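Local atomic coordinates of YECBM32 (Yersinia enterocolitica, PDB entry 2JDA), a protein that binds polygalacturonic acid, the backbone of pectin, as a periplasmic carbohydrate-binding module that carries a calcium ion. Residues P66-F76 with L87-K98. Numbering follows the deposited sequence.
Sequences PTERKLKFSIF and LAEGLETSSADK
Phe73 and Leu91 form an antiparallel hydrogen-bonded pair, Phe73 N giving to Leu91 O at 3.0 Å, and the register slips at Ile75, where Leu87 and Ala88 both face it in a classic beta bulge. Between that pair and the bulge, Ser74 OG, beside its own backbone N (chi1 -60°), takes the N-H of Gly90 at 3.0 Å in a nearly straight bond; water 4 ties the same hydroxyl to Glu89 OE1. That carboxylate comes to the edge of the Phe76 ring, OE1 3.7 Å from CZ. Leu91 lays CB over one face of the Phe73 ring as a CH-pi contact, 4.1 Å from the centroid, while Leu91 CD1 touches CZ. These strands, 71-78 and 85-92, make a hairpin at one margin of the five-stranded antiparallel sheet of this F5/8 type C beta-sandwich, and Phe73 and Ile75 pack inward on Leu103. On the other side of the Phe73-Leu91 pair, Thr93 meets Leu71 twice: its N gives to Leu71 O, and OG1 (chi1 59°), standing in for a backbone acceptor, takes the N-H of Leu71 at 2.9 Å. Water 1 joins this hydroxyl to Arg69 O and Ser94 O. Lys70 runs over Thr93 O, CD 3.4 Å away, and water 3 bridges its NZ to Ser95 OG.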
loop_
_atom_site.group_PDB
_atom_site.type_symbol
_atom_site.label_atom_id
_atom_site.label_comp_id
_atom_site.label_asym_id
_atom_site.label_seq_id
_atom_site.Cartn_x
_atom_site.Cartn_y
_atom_site.Cartn_z
ATOM N N PRO A 66 10.353 9.000 1.285
ATOM C CA PRO A 66 9.945 8.694 2.655
ATOM C C PRO A 66 10.612 9.548 3.723
ATOM O O PRO A 66 9.981 9.806 4.751
ATOM C CB PRO A 66 10.359 7.251 2.823
ATOM C CG PRO A 66 11.456 7.030 1.815
ATOM C CD PRO A 66 11.101 7.908 0.645
ATOM N N THR A 67 11.858 9.989 3.503
ATOM C CA THR A 67 12.513 10.789 4.546
ATOM C C THR A 67 12.042 12.230 4.580
ATOM O O THR A 67 12.321 12.941 5.544
ATOM C CB THR A 67 14.048 10.749 4.431
ATOM O OG1 THR A 67 14.473 11.379 3.202
ATOM C CG2 THR A 67 14.621 9.309 4.479
ATOM N N GLU A 68 11.305 12.652 3.550
ATOM C CA GLU A 68 10.672 13.965 3.509
ATOM C C GLU A 68 9.213 13.992 3.842
ATOM O O GLU A 68 8.709 15.009 4.215
ATOM C CB GLU A 68 10.849 14.553 2.110
ATOM C CG GLU A 68 12.305 14.772 1.708
ATOM C CD GLU A 68 12.521 15.208 0.255
ATOM O OE1 GLU A 68 11.593 15.681 -0.423
ATOM O OE2 GLU A 68 13.660 15.059 -0.232
ATOM N N ARG A 69 8.486 12.877 3.634
ATOM C CA ARG A 69 7.049 12.876 3.597
ATOM C C ARG A 69 6.526 11.609 4.271
ATOM O O ARG A 69 6.885 10.493 3.838
ATOM C CB ARG A 69 6.540 12.841 2.147
ATOM C CG ARG A 69 7.129 13.921 1.285
ATOM C CD ARG A 69 6.567 13.916 -0.079
ATOM N NE ARG A 69 7.151 14.989 -0.859
ATOM C CZ ARG A 69 6.900 15.167 -2.147
ATOM N NH1 ARG A 69 6.077 14.353 -2.786
ATOM N NH2 ARG A 69 7.489 16.167 -2.787
ATOM N N LYS A 70 5.662 11.789 5.268
ATOM C CA LYS A 70 4.989 10.664 5.936
ATOM C C LYS A 70 3.571 10.549 5.391
ATOM O O LYS A 70 2.794 11.476 5.458
ATOM C CB LYS A 70 4.910 10.925 7.439
ATOM C CG LYS A 70 6.245 10.938 8.133
ATOM C CD LYS A 70 6.074 10.760 9.621
ATOM C CE LYS A 70 6.046 12.035 10.290
ATOM N NZ LYS A 70 7.439 12.271 10.773
ATOM N N LEU A 71 3.254 9.398 4.835
ATOM C CA LEU A 71 1.963 9.116 4.222
ATOM C C LEU A 71 0.994 8.661 5.293
ATOM O O LEU A 71 1.328 7.769 6.095
ATOM C CB LEU A 71 2.138 8.004 3.181
ATOM C CG LEU A 71 0.877 7.518 2.479
ATOM C CD1 LEU A 71 0.336 8.555 1.571
ATOM C CD2 LEU A 71 1.222 6.255 1.731
ATOM N N LYS A 72 -0.189 9.240 5.282
ATOM C CA LYS A 72 -1.266 8.873 6.165
ATOM C C LYS A 72 -2.150 7.899 5.411
ATOM O O LYS A 72 -2.551 8.186 4.269
ATOM C CB LYS A 72 -2.072 10.087 6.562
ATOM C CG LYS A 72 -1.273 11.174 7.175
ATOM C CD LYS A 72 -2.132 12.401 7.480
ATOM C CE LYS A 72 -1.359 13.724 7.416
ATOM N NZ LYS A 72 -2.299 14.663 6.697
ATOM N N PHE A 73 -2.487 6.757 6.016
ATOM C CA PHE A 73 -3.274 5.748 5.355
ATOM C C PHE A 73 -3.912 4.761 6.289
ATOM O O PHE A 73 -3.537 4.668 7.451
ATOM C CB PHE A 73 -2.408 4.998 4.317
ATOM C CG PHE A 73 -1.326 4.105 4.910
ATOM C CD1 PHE A 73 -1.424 2.711 4.837
ATOM C CD2 PHE A 73 -0.219 4.625 5.549
ATOM C CE1 PHE A 73 -0.475 1.934 5.397
ATOM C CE2 PHE A 73 0.731 3.820 6.125
ATOM C CZ PHE A 73 0.603 2.448 6.005
ATOM N N SER A 74 -4.863 4.010 5.737
ATOM C CA SER A 74 -5.552 2.904 6.370
ATOM C C SER A 74 -5.510 1.688 5.469
ATOM O O SER A 74 -5.419 1.843 4.268
ATOM C CB SER A 74 -7.016 3.267 6.706
ATOM O OG SER A 74 -7.055 4.363 7.592
ATOM N N ILE A 75 -5.549 0.491 6.048
ATOM C CA ILE A 75 -5.504 -0.759 5.263
ATOM C C ILE A 75 -6.673 -1.612 5.604
ATOM O O ILE A 75 -6.969 -1.812 6.788
ATOM C CB ILE A 75 -4.253 -1.609 5.538
ATOM C CG1 ILE A 75 -2.994 -0.799 5.442
ATOM C CG2 ILE A 75 -4.169 -2.771 4.579
ATOM C CD1 ILE A 75 -1.770 -1.520 5.959
ATOM N N PHE A 76 -7.329 -2.125 4.567
ATOM C CA PHE A 76 -8.521 -2.947 4.659
ATOM C C PHE A 76 -8.336 -4.230 3.866
ATOM O O PHE A 76 -7.542 -4.270 2.911
ATOM C CB PHE A 76 -9.778 -2.214 4.154
ATOM C CG PHE A 76 -10.085 -0.989 4.924
ATOM C CD1 PHE A 76 -10.933 -1.040 6.024
ATOM C CD2 PHE A 76 -9.478 0.217 4.607
ATOM C CE1 PHE A 76 -11.189 0.132 6.762
ATOM C CE2 PHE A 76 -9.728 1.358 5.332
ATOM C CZ PHE A 76 -10.568 1.286 6.435
ATOM N N LEU A 87 -7.393 -3.770 8.733
ATOM C CA LEU A 87 -6.175 -4.254 9.381
ATOM C C LEU A 87 -5.644 -3.222 10.331
ATOM O O LEU A 87 -5.171 -3.598 11.420
ATOM C CB LEU A 87 -5.097 -4.568 8.401
ATOM C CG LEU A 87 -5.228 -5.797 7.536
ATOM C CD1 LEU A 87 -4.035 -5.942 6.586
ATOM C CD2 LEU A 87 -5.391 -7.078 8.417
ATOM N N ALA A 88 -5.715 -1.947 9.956
ATOM C CA ALA A 88 -5.376 -0.804 10.775
ATOM C C ALA A 88 -5.846 0.472 10.105
ATOM O O ALA A 88 -5.846 0.585 8.880
ATOM C CB ALA A 88 -3.844 -0.758 11.036
ATOM N N GLU A 89 -6.211 1.457 10.897
ATOM C CA GLU A 89 -6.656 2.736 10.393
ATOM C C GLU A 89 -5.795 3.872 10.956
ATOM O O GLU A 89 -5.304 3.789 12.112
ATOM C CB GLU A 89 -8.126 2.989 10.684
ATOM C CG GLU A 89 -9.068 2.044 10.004
ATOM C CD GLU A 89 -10.519 2.492 10.109
ATOM O OE1 GLU A 89 -10.933 3.466 9.418
ATOM O OE2 GLU A 89 -11.264 1.825 10.850
ATOM N N GLY A 90 -5.609 4.919 10.158
ATOM C CA GLY A 90 -4.923 6.136 10.577
ATOM C C GLY A 90 -3.448 5.923 10.920
ATOM O O GLY A 90 -2.935 6.507 11.873
ATOM N N LEU A 91 -2.768 5.087 10.163
ATOM C CA LEU A 91 -1.327 4.908 10.228
ATOM C C LEU A 91 -0.585 6.030 9.528
ATOM O O LEU A 91 -1.143 6.659 8.642
ATOM C CB LEU A 91 -0.885 3.610 9.482
ATOM C CG LEU A 91 -1.492 2.317 9.985
ATOM C CD1 LEU A 91 -1.071 1.149 9.176
ATOM C CD2 LEU A 91 -1.033 2.068 11.398
ATOM N N GLU A 92 0.669 6.251 9.886
ATOM C CA GLU A 92 1.594 7.050 9.090
ATOM C C GLU A 92 2.822 6.228 8.800
ATOM O O GLU A 92 3.324 5.516 9.691
ATOM C CB GLU A 92 2.049 8.270 9.867
ATOM C CG GLU A 92 1.080 9.400 10.018
ATOM C CD GLU A 92 1.836 10.558 10.673
ATOM O OE1 GLU A 92 1.961 11.599 10.077
ATOM O OE2 GLU A 92 2.393 10.359 11.774
ATOM N N THR A 93 3.378 6.354 7.611
ATOM C CA THR A 93 4.665 5.761 7.291
ATOM C C THR A 93 5.769 6.488 8.046
ATOM O O THR A 93 5.656 7.631 8.442
ATOM C CB THR A 93 4.990 5.738 5.800
ATOM O OG1 THR A 93 5.005 7.077 5.249
ATOM C CG2 THR A 93 3.959 4.910 5.064
ATOM N N SER A 94 6.856 5.783 8.229
ATOM C CA SER A 94 8.032 6.329 8.886
ATOM C C SER A 94 8.861 7.154 7.922
ATOM O O SER A 94 8.969 6.843 6.741
ATOM C CB SER A 94 8.873 5.187 9.426
ATOM O OG SER A 94 10.037 5.714 10.043
ATOM N N SER A 95 9.492 8.200 8.443
ATOM C CA SER A 95 10.472 8.977 7.692
ATOM C C SER A 95 11.910 8.641 8.071
ATOM O O SER A 95 12.823 9.346 7.650
ATOM C CB SER A 95 10.205 10.471 7.865
ATOM O OG SER A 95 10.212 10.884 9.227
ATOM N N ALA A 96 12.120 7.534 8.782
ATOM C CA ALA A 96 13.420 7.227 9.339
ATOM C C ALA A 96 14.424 6.916 8.256
ATOM O O ALA A 96 15.598 7.293 8.362
ATOM C CB ALA A 96 13.338 6.066 10.299
ATOM N N ASP A 97 14.012 6.210 7.219
ATOM C CA ASP A 97 14.915 5.810 6.144
ATOM C C ASP A 97 14.211 5.507 4.819
ATOM O O ASP A 97 12.995 5.708 4.693
ATOM C CB ASP A 97 15.818 4.629 6.599
ATOM C CG ASP A 97 15.067 3.380 6.822
ATOM O OD1 ASP A 97 14.105 3.082 6.090
ATOM O OD2 ASP A 97 15.363 2.626 7.772
ATOM N N LYS A 98 15.000 5.095 3.818
ATOM C CA LYS A 98 14.519 4.885 2.446
ATOM C C LYS A 98 14.310 3.415 2.121
ATOM O O LYS A 98 14.161 3.040 0.965
ATOM C CB LYS A 98 15.486 5.506 1.432
ATOM C CG LYS A 98 15.609 7.007 1.561
ATOM C CD LYS A 98 16.756 7.574 0.690
ATOM C CE LYS A 98 16.809 9.064 0.711
ATOM N NZ LYS A 98 17.744 9.524 -0.391
HETATM O O HOH W 1 7.404 7.968 4.737
HETATM O O HOH W 2 1.441 12.476 7.737
HETATM O O HOH W 3 9.553 13.593 9.077
HETATM O O HOH W 4 -9.766 4.933 7.502
#